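Long-range contacts in putative enoyl-CoA hydratase/isomerase (Acinetobacter baumannii, PDB 3FDU), which probably acts on acyl-CoA thioesters, hydrating or shifting a carbon-carbon double bond, as in other members of the enoyl-CoA hydratase/isomerase family: residues Val15-Ile20 with Val54-Glu59; Ile103-Gly108 with Asp187-Ala192; Lys39-Ala44 with Lys93-Leu98. The protein carries 4 engineered substitutions. All blocks are in the same frame, centred on the assembly; numbering follows the deposited sequence.

Contact 1. Residues Val15-Ile20 with Val54-Glu59; sequences VLTLAI and VLRGAE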
loop_
_atom_site.group_PDB
_atom_site.type_symbol
_atom_site.label_atom_id
_atom_site.label_comp_id
_atom_site.label_asym_id
_atom_site.label_seq_id
_atom_site.Cartn_x
_atom_site.Cartn_y
_atom_site.Cartn_z
ATOM N N VAL A 15 23.411 -2.478 -20.945
ATOM C CA VAL A 15 22.552 -1.376 -20.474
ATOM C C VAL A 15 22.059 -0.455 -21.595
ATOM O O VAL A 15 22.855 0.228 -22.265
ATOM C CB VAL A 15 23.252 -0.495 -19.421
ATOM C CG1 VAL A 15 22.286 0.578 -18.969
ATOM C CG2 VAL A 15 23.732 -1.331 -18.191
ATOM N N LEU A 16 20.757 -0.449 -21.819
ATOM C CA LEU A 16 20.183 0.434 -22.834
ATOM C C LEU A 16 19.703 1.712 -22.148
ATOM O O LEU A 16 18.852 1.647 -21.246
ATOM C CB LEU A 16 19.023 -0.252 -23.546
ATOM C CG LEU A 16 18.168 0.741 -24.356
ATOM C CD1 LEU A 16 18.963 1.491 -25.434
ATOM C CD2 LEU A 16 16.931 0.037 -25.030
ATOM N N THR A 17 20.273 2.862 -22.503
ATOM C CA THR A 17 19.855 4.121 -21.872
ATOM C C THR A 17 19.035 4.859 -22.901
ATOM O O THR A 17 19.515 5.118 -24.024
ATOM C CB THR A 17 21.050 5.019 -21.370
ATOM O OG1 THR A 17 21.861 4.295 -20.437
ATOM C CG2 THR A 17 20.552 6.323 -20.658
ATOM N N LEU A 18 17.778 5.136 -22.558
ATOM C CA LEU A 18 16.887 5.904 -23.431
ATOM C C LEU A 18 16.733 7.295 -22.828
ATOM O O LEU A 18 16.243 7.463 -21.709
ATOM C CB LEU A 18 15.519 5.231 -23.579
ATOM C CG LEU A 18 15.535 3.894 -24.363
ATOM C CD1 LEU A 18 14.194 3.207 -24.361
ATOM C CD2 LEU A 18 15.978 4.181 -25.793
ATOM N N ALA A 19 17.146 8.313 -23.562
ATOM C CA ALA A 19 17.096 9.631 -22.977
ATOM C C ALA A 19 16.265 10.585 -23.807
ATOM O O ALA A 19 16.565 10.831 -24.986
ATOM C CB ALA A 19 18.542 10.175 -22.755
ATOM N N ILE A 20 15.215 11.112 -23.177
ATOM C CA ILE A 20 14.340 12.095 -23.809
ATOM C C ILE A 20 15.110 13.408 -23.941
ATOM O O ILE A 20 15.693 13.933 -22.965
ATOM C CB ILE A 20 13.007 12.259 -23.011
ATOM C CG1 ILE A 20 12.339 10.848 -22.828
ATOM C CG2 ILE A 20 12.068 13.141 -23.725
ATOM C CD1 ILE A 20 11.085 10.845 -21.895
ATOM N N VAL A 54 17.268 1.823 -18.960
ATOM C CA VAL A 54 17.186 3.032 -18.133
ATOM C C VAL A 54 16.523 4.048 -19.019
ATOM O O VAL A 54 16.979 4.271 -20.147
ATOM C CB VAL A 54 18.571 3.585 -17.739
ATOM C CG1 VAL A 54 18.441 4.966 -17.039
ATOM C CG2 VAL A 54 19.333 2.597 -16.785
ATOM N N LEU A 55 15.473 4.676 -18.506
ATOM C CA LEU A 55 14.758 5.767 -19.183
ATOM C C LEU A 55 14.871 7.018 -18.317
ATOM O O LEU A 55 14.586 6.961 -17.123
ATOM C CB LEU A 55 13.268 5.395 -19.309
ATOM C CG LEU A 55 12.298 6.450 -19.864
ATOM C CD1 LEU A 55 12.606 6.713 -21.297
ATOM C CD2 LEU A 55 10.861 5.912 -19.733
ATOM N N ARG A 56 15.275 8.144 -18.919
ATOM C CA ARG A 56 15.382 9.384 -18.194
ATOM C C ARG A 56 15.350 10.526 -19.177
ATOM O O ARG A 56 15.277 10.305 -20.379
ATOM C CB ARG A 56 16.703 9.444 -17.428
ATOM C CG ARG A 56 17.927 9.187 -18.322
ATOM C CD ARG A 56 19.175 9.354 -17.459
ATOM N NE ARG A 56 20.429 9.008 -18.107
ATOM C CZ ARG A 56 21.097 9.811 -18.921
ATOM N NH1 ARG A 56 20.575 10.978 -19.256
ATOM N NH2 ARG A 56 22.269 9.431 -19.421
ATOM N N GLY A 57 15.380 11.748 -18.681
ATOM C CA GLY A 57 15.693 12.869 -19.564
ATOM C C GLY A 57 17.192 12.905 -19.900
ATOM O O GLY A 57 18.027 12.324 -19.187
ATOM N N ALA A 58 17.554 13.641 -20.935
ATOM C CA ALA A 58 18.965 13.841 -21.298
ATOM C C ALA A 58 19.666 14.805 -20.337
ATOM O O ALA A 58 20.876 14.691 -20.089
ATOM C CB ALA A 58 19.055 14.374 -22.751
ATOM N N GLU A 59 18.908 15.751 -19.773
ATOM C CA GLU A 59 19.527 16.850 -19.029
ATOM C C GLU A 59 18.822 17.140 -17.731
ATOM O O GLU A 59 18.697 16.235 -16.909
ATOM C CB GLU A 59 19.537 18.100 -19.891
ATOM C CG GLU A 59 20.742 18.192 -20.795
ATOM C CD GLU A 59 21.876 18.902 -20.074
ATOM O OE1 GLU A 59 22.058 18.631 -18.857
ATOM O OE2 GLU A 59 22.572 19.736 -20.708
#
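Leu18 grips the neighbouring strand at two points: its N-H gives a nearly straight bond to Val54 O (2.7 Å, 175° at the hydrogen), and its carbonyl accepts from Arg56 N. Leu16 O with Val54 N, Ile20 N with Arg56 O and Ile20 O with Ala58 N continue this pattern, so Leu16, Leu18 and Ile20 supply every inter-strand bond from their side, as a parallel pair requires. Ala19 CA adds a CA-H...O contact to Arg56 O at 3.2 Å.

Side chains then divide between two faces. On that of Thr17, Ala19, Val54 and Arg56, the arginine CG sits between its own backbone N and carbonyl carbon (chi1 53°), and the chain runs extended to NE. Thr17 CG2 comes obliquely within 3.7 Å of Arg56 NE, while Ala19 CB lies over one guanidinium face. Arg56 NH1 donates to Gly57 O at 2.9 Å, close to the guanidinium plane, which limits the rotation of that group. On the other face, Leu55 CD1 reaches Leu18 CB at 4.0 Å.

Farther out, helix 31-46 covers Leu16, Leu18 and Ile20, and helix 188-200 covers Val15 and Val54. Strand 15-20, helix 31-46 and strand 52-57 thus form a worked example of the beta-alpha-beta crossover, here within the crotonase fold.

Contact 2. Residues Ile103-Gly108 with Asp187-Ala192; sequences IIAVKG and DAYATA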
loop_
_atom_site.group_PDB
_atom_site.type_symbol
_atom_site.label_atom_id
_atom_site.label_comp_id
_atom_site.label_asym_id
_atom_site.label_seq_id
_atom_site.Cartn_x
_atom_site.Cartn_y
_atom_site.Cartn_z
ATOM N N ILE A 103 14.476 0.936 -15.142
ATOM C CA ILE A 103 14.825 1.914 -14.144
ATOM C C ILE A 103 14.556 3.287 -14.732
ATOM O O ILE A 103 14.845 3.505 -15.898
ATOM C CB ILE A 103 16.319 1.819 -13.723
ATOM C CG1 ILE A 103 16.672 0.390 -13.230
ATOM C CG2 ILE A 103 16.703 2.916 -12.706
ATOM C CD1 ILE A 103 18.181 0.193 -13.022
ATOM N N ILE A 104 13.989 4.194 -13.922
ATOM C CA ILE A 104 13.766 5.578 -14.321
ATOM C C ILE A 104 14.552 6.513 -13.404
ATOM O O ILE A 104 14.623 6.325 -12.162
ATOM C CB ILE A 104 12.261 5.931 -14.365
ATOM C CG1 ILE A 104 11.607 5.102 -15.518
ATOM C CG2 ILE A 104 12.074 7.479 -14.593
ATOM C CD1 ILE A 104 10.137 5.392 -15.834
ATOM N N ALA A 105 15.136 7.540 -13.988
ATOM C CA ALA A 105 15.860 8.508 -13.175
ATOM C C ALA A 105 15.251 9.893 -13.404
ATOM O O ALA A 105 15.165 10.316 -14.535
ATOM C CB ALA A 105 17.397 8.526 -13.566
ATOM N N VAL A 106 14.877 10.598 -12.337
ATOM C CA VAL A 106 14.127 11.851 -12.488
ATOM C C VAL A 106 14.940 13.053 -11.973
ATOM O O VAL A 106 15.458 13.007 -10.861
ATOM C CB VAL A 106 12.784 11.773 -11.682
ATOM C CG1 VAL A 106 11.988 13.081 -11.773
ATOM C CG2 VAL A 106 11.940 10.627 -12.234
ATOM N N LYS A 107 15.043 14.093 -12.789
ATOM C CA LYS A 107 15.519 15.430 -12.388
ATOM C C LYS A 107 14.453 16.410 -12.879
ATOM O O LYS A 107 13.764 16.141 -13.880
ATOM C CB LYS A 107 16.833 15.799 -13.102
ATOM C CG LYS A 107 18.079 15.088 -12.616
ATOM C CD LYS A 107 19.328 15.574 -13.361
ATOM C CE LYS A 107 20.452 14.690 -12.969
ATOM N NZ LYS A 107 21.812 15.101 -13.501
ATOM N N GLY A 108 14.303 17.518 -12.168
ATOM C CA GLY A 108 13.407 18.572 -12.589
ATOM C C GLY A 108 11.935 18.138 -12.740
ATOM O O GLY A 108 11.424 17.336 -11.960
ATOM N N ASP A 187 23.391 12.097 -7.425
ATOM C CA ASP A 187 23.489 12.044 -8.886
ATOM C C ASP A 187 22.557 10.958 -9.431
ATOM O O ASP A 187 22.925 9.777 -9.494
ATOM C CB ASP A 187 24.918 11.708 -9.302
ATOM C CG ASP A 187 25.129 11.736 -10.799
ATOM O OD1 ASP A 187 24.190 11.526 -11.590
ATOM O OD2 ASP A 187 26.272 12.003 -11.207
ATOM N N ALA A 188 21.355 11.370 -9.808
ATOM C CA ALA A 188 20.311 10.452 -10.200
ATOM C C ALA A 188 20.739 9.600 -11.359
ATOM O O ALA A 188 20.478 8.377 -11.352
ATOM C CB ALA A 188 18.979 11.226 -10.492
ATOM N N TYR A 189 21.425 10.202 -12.341
ATOM C CA TYR A 189 21.823 9.466 -13.524
ATOM C C TYR A 189 22.986 8.490 -13.279
ATOM O O TYR A 189 22.969 7.407 -13.819
ATOM C CB TYR A 189 22.160 10.384 -14.707
ATOM C CG TYR A 189 21.010 11.327 -15.094
ATOM C CD1 TYR A 189 19.710 11.123 -14.592
ATOM C CD2 TYR A 189 21.217 12.367 -16.006
ATOM C CE1 TYR A 189 18.610 11.947 -14.970
ATOM C CE2 TYR A 189 20.140 13.229 -16.394
ATOM C CZ TYR A 189 18.841 13.022 -15.855
ATOM O OH TYR A 189 17.793 13.851 -16.239
ATOM N N ALA A 190 24.000 8.882 -12.507
ATOM C CA ALA A 190 25.069 7.925 -12.142
ATOM C C ALA A 190 24.488 6.786 -11.313
ATOM O O ALA A 190 24.849 5.636 -11.513
ATOM C CB ALA A 190 26.242 8.633 -11.337
ATOM N N THR A 191 23.586 7.087 -10.377
ATOM C CA THR A 191 23.021 6.014 -9.561
ATOM C C THR A 191 22.236 5.026 -10.431
ATOM O O THR A 191 22.308 3.785 -10.249
ATOM C CB THR A 191 22.076 6.544 -8.454
ATOM O OG1 THR A 191 22.810 7.313 -7.495
ATOM C CG2 THR A 191 21.410 5.370 -7.719
ATOM N N ALA A 192 21.456 5.557 -11.368
ATOM C CA ALA A 192 20.642 4.692 -12.210
ATOM C C ALA A 192 21.567 3.764 -13.042
ATOM O O ALA A 192 21.263 2.588 -13.269
ATOM C CB ALA A 192 19.802 5.497 -13.120
HETATM O O HOH W 1 15.168 12.755 -15.924
HETATM O O HOH W 2 24.130 13.460 -14.061
#
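Lys107 lays its aliphatic chain over one face of the Tyr189 ring, and this stacking carries much of the contact. The lysine is extended beyond CG, and its methylenes advance across the phenol, with CD near Tyr189 CZ. CE stands over the middle of the ring, 3.6 Å from the centroid. NZ lies 4.0 Å from the same centroid, still over the face. One side chain therefore makes both a CH-pi and a cation-pi contact. Arg56 makes another cation-pi contact on the opposite face, so the ring is held between two cationic groups.

Apolar contacts come from small residues. Ala105 CB meets the ring at its edge, 3.6 Å from Tyr189 CD1, and also touches Ala192 CB at 3.9 Å; Ile103 CG2 extends the same row to Ala192. Ala188 and Ala192, one helical turn apart, point toward the strand, consistent with the 7.9 Å between the axes of the two segments.

Polar links across the contact run through water. One molecule donates to Ala105 O and to Tyr189 OH, whose phenol is also hydrogen-bonded to Glu59 O. A second accepts from Lys107 NZ and donates to Asp187 OD1, a relay between opposite charges that may steady the ammonium group. Asp187 is at the N-cap position of the helix, and the same OD1 accepts from Ala190 N in a capping bond (2.8 Å, met from above the carboxylate plane).

Strand 102-106 and helix 188-200 run nearly antiparallel, at 166° between the two segments. This is the layering of helix on sheet found in the crotonase fold, with a later helix covering a central strand of the core.

Contact 3. Residues Lys39-Ala44 with Lys93-Leu98; sequences KALDEA and KSAARL. With SO4 (sulfate ion), chain G.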
loop_
_atom_site.group_PDB
_atom_site.type_symbol
_atom_site.label_atom_id
_atom_site.label_comp_id
_atom_site.label_asym_id
_atom_site.label_seq_id
_atom_site.Cartn_x
_atom_site.Cartn_y
_atom_site.Cartn_z
ATOM N N LYS A 39 8.001 1.935 -29.012
ATOM C CA LYS A 39 8.652 0.968 -29.890
ATOM C C LYS A 39 10.021 0.586 -29.418
ATOM O O LYS A 39 10.414 -0.591 -29.549
ATOM C CB LYS A 39 8.758 1.443 -31.344
ATOM C CG LYS A 39 7.497 2.099 -31.861
ATOM C CD LYS A 39 6.249 1.256 -31.655
ATOM C CE LYS A 39 4.999 2.108 -31.852
ATOM N NZ LYS A 39 4.504 2.509 -30.530
ATOM N N ALA A 40 10.781 1.574 -28.926
ATOM C CA ALA A 40 12.112 1.291 -28.369
ATOM C C ALA A 40 12.098 0.310 -27.187
ATOM O O ALA A 40 13.015 -0.530 -27.044
ATOM C CB ALA A 40 12.842 2.609 -27.948
ATOM N N LEU A 41 11.121 0.465 -26.299
ATOM C CA LEU A 41 10.920 -0.506 -25.211
ATOM C C LEU A 41 10.602 -1.924 -25.764
ATOM O O LEU A 41 11.124 -2.914 -25.286
ATOM C CB LEU A 41 9.757 -0.054 -24.327
ATOM C CG LEU A 41 10.126 1.253 -23.559
ATOM C CD1 LEU A 41 8.955 1.843 -22.778
ATOM C CD2 LEU A 41 11.279 0.981 -22.625
ATOM N N ASP A 42 9.709 -1.983 -26.741
ATOM C CA ASP A 42 9.308 -3.265 -27.348
ATOM C C ASP A 42 10.541 -3.924 -27.989
ATOM O O ASP A 42 10.830 -5.089 -27.740
ATOM C CB ASP A 42 8.243 -3.013 -28.400
ATOM C CG ASP A 42 6.918 -2.577 -27.796
ATOM O OD1 ASP A 42 6.686 -2.789 -26.573
ATOM O OD2 ASP A 42 6.092 -2.055 -28.568
ATOM N N GLU A 43 11.274 -3.161 -28.800
ATOM C CA GLU A 43 12.506 -3.706 -29.399
ATOM C C GLU A 43 13.594 -4.071 -28.375
ATOM O O GLU A 43 14.275 -5.094 -28.519
ATOM C CB GLU A 43 13.048 -2.747 -30.466
ATOM C CG GLU A 43 12.141 -2.673 -31.719
ATOM C CD GLU A 43 12.432 -1.431 -32.590
ATOM O OE1 GLU A 43 13.244 -0.554 -32.175
ATOM O OE2 GLU A 43 11.816 -1.324 -33.676
ATOM N N ALA A 44 13.789 -3.240 -27.343
ATOM C CA ALA A 44 14.735 -3.611 -26.294
ATOM C C ALA A 44 14.415 -4.977 -25.702
ATOM O O ALA A 44 15.319 -5.729 -25.371
ATOM C CB ALA A 44 14.788 -2.530 -25.130
ATOM N N LYS A 93 1.396 0.880 -21.671
ATOM C CA LYS A 93 1.376 -0.590 -21.790
ATOM C C LYS A 93 2.709 -1.216 -22.220
ATOM O O LYS A 93 3.078 -2.304 -21.732
ATOM C CB LYS A 93 0.215 -1.070 -22.714
ATOM C CG LYS A 93 -1.180 -0.732 -22.131
ATOM C CD LYS A 93 -2.356 -1.161 -23.058
ATOM C CE LYS A 93 -2.407 -0.281 -24.301
ATOM N NZ LYS A 93 -3.611 -0.643 -25.155
ATOM N N SER A 94 3.415 -0.601 -23.170
ATOM C CA SER A 94 4.726 -1.098 -23.526
ATOM C C SER A 94 5.667 -1.169 -22.310
ATOM O O SER A 94 6.455 -2.076 -22.182
ATOM C CB SER A 94 5.413 -0.220 -24.561
ATOM O OG SER A 94 4.809 -0.438 -25.845
ATOM N N ALA A 95 5.633 -0.136 -21.508
ATOM C CA ALA A 95 6.412 -0.092 -20.310
ATOM C C ALA A 95 5.952 -1.177 -19.328
ATOM O O ALA A 95 6.779 -1.926 -18.832
ATOM C CB ALA A 95 6.358 1.327 -19.684
ATOM N N ALA A 96 4.641 -1.280 -19.083
ATOM C CA ALA A 96 4.135 -2.311 -18.177
ATOM C C ALA A 96 4.567 -3.725 -18.589
ATOM O O ALA A 96 4.851 -4.558 -17.715
ATOM C CB ALA A 96 2.584 -2.244 -18.045
ATOM N N ARG A 97 4.617 -3.996 -19.898
ATOM C CA ARG A 97 4.932 -5.355 -20.395
ATOM C C ARG A 97 6.443 -5.668 -20.545
ATOM O O ARG A 97 6.799 -6.829 -20.734
ATOM C CB ARG A 97 4.248 -5.627 -21.751
ATOM C CG ARG A 97 2.745 -5.796 -21.689
ATOM C CD ARG A 97 2.144 -5.704 -23.086
ATOM N NE ARG A 97 0.801 -6.284 -23.095
ATOM C CZ ARG A 97 -0.232 -5.811 -23.784
ATOM N NH1 ARG A 97 -1.402 -6.446 -23.718
ATOM N NH2 ARG A 97 -0.110 -4.710 -24.520
ATOM N N LEU A 98 7.322 -4.662 -20.516
ATOM C CA LEU A 98 8.782 -4.920 -20.584
ATOM C C LEU A 98 9.188 -6.026 -19.577
ATOM O O LEU A 98 8.911 -5.943 -18.387
ATOM C CB LEU A 98 9.559 -3.628 -20.338
ATOM C CG LEU A 98 11.084 -3.720 -20.431
ATOM C CD1 LEU A 98 11.519 -4.075 -21.847
ATOM C CD2 LEU A 98 11.712 -2.400 -19.990
HETATM S S SO4 G . -2.614 -4.031 -26.555
HETATM O O1 SO4 G . -3.174 -4.838 -25.459
HETATM O O2 SO4 G . -3.430 -4.171 -27.752
HETATM O O3 SO4 G . -2.493 -2.625 -26.175
HETATM O O4 SO4 G . -1.237 -4.473 -26.798
HETATM O O HOH W 3 7.485 -3.566 -24.289
#
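The Asp42 carboxylate turns its OD1 to Ser94 OG at 3.1 Å, with OD2 slightly farther from the same hydroxyl. The two residues meet where a pair of helices, 31-46 and 87-97, packs on one side of the crotonase-fold sheet. Ser94 OG also bonds to Val90 O, one turn back in its own helix. The other flat group, the Arg97 guanidinium, receives a sulfate ion at its edge, with the sulfur in its plane: NH1 donates to sulfate O1 at 3.0 Å, and the bonds from NH2 are weak. Lys93 NZ approaches sulfate O3 too, at a distance too short to be trusted, and it has a salt bridge to Asp226. The ion probably comes from the crystallisation liquor.

The two helical segments are nearly parallel, 23° apart, with axes 8.9 Å from each other at closest approach. Such close packing is compatible with the small residues at the interface: Ser94 points toward the other helix, and Ala95 lies beside Leu41 CD1.

Leu41 is the main apolar bridge. Its CG is anti to the carbonyl carbon (chi1 -67°), and from there CD1 settles beside the backbone of the second helix, 4.0 Å from Ala95 CA, while CD2 meets Leu98 CD2. On the sheet side of the pair, Leu41 and Leu98 both reach Val53 of strand 52-57, and Leu41 also touches Leu18, which joins the helices to the sheet. Leu98 belongs to the loop that follows the helix; its CG is anti to its own backbone N, and its CD1 rests 3.7 Å from Leu41 O. A water lies close to Asp42 OD1, at a distance too short to be relied on, and donates to Ser94 O at 2.8 Å.

Overall arrangement
The three contacts illustrate how one sheet organises a layered core. Contacts 1 and 2, centres about 9 Å apart, share it through the adjacent strands 52-57 and 102-106, and Leu55 N bonds to Ile103 O between them. Contact 3 lies about 14 Å from contact 1, centre to centre; there Leu16 and Leu18 pack against Ala40, Leu41 and Ala44. The centres of contacts 2 and 3 are about 20 Å apart, and the two do not touch. Along the chain, contacts 1 and 3 interleave, helix 31-46 linking the two strands of contact 1, and contact 2 comes after both. Helices thus cover both sides of the sheet, bringing early and late parts of the chain together.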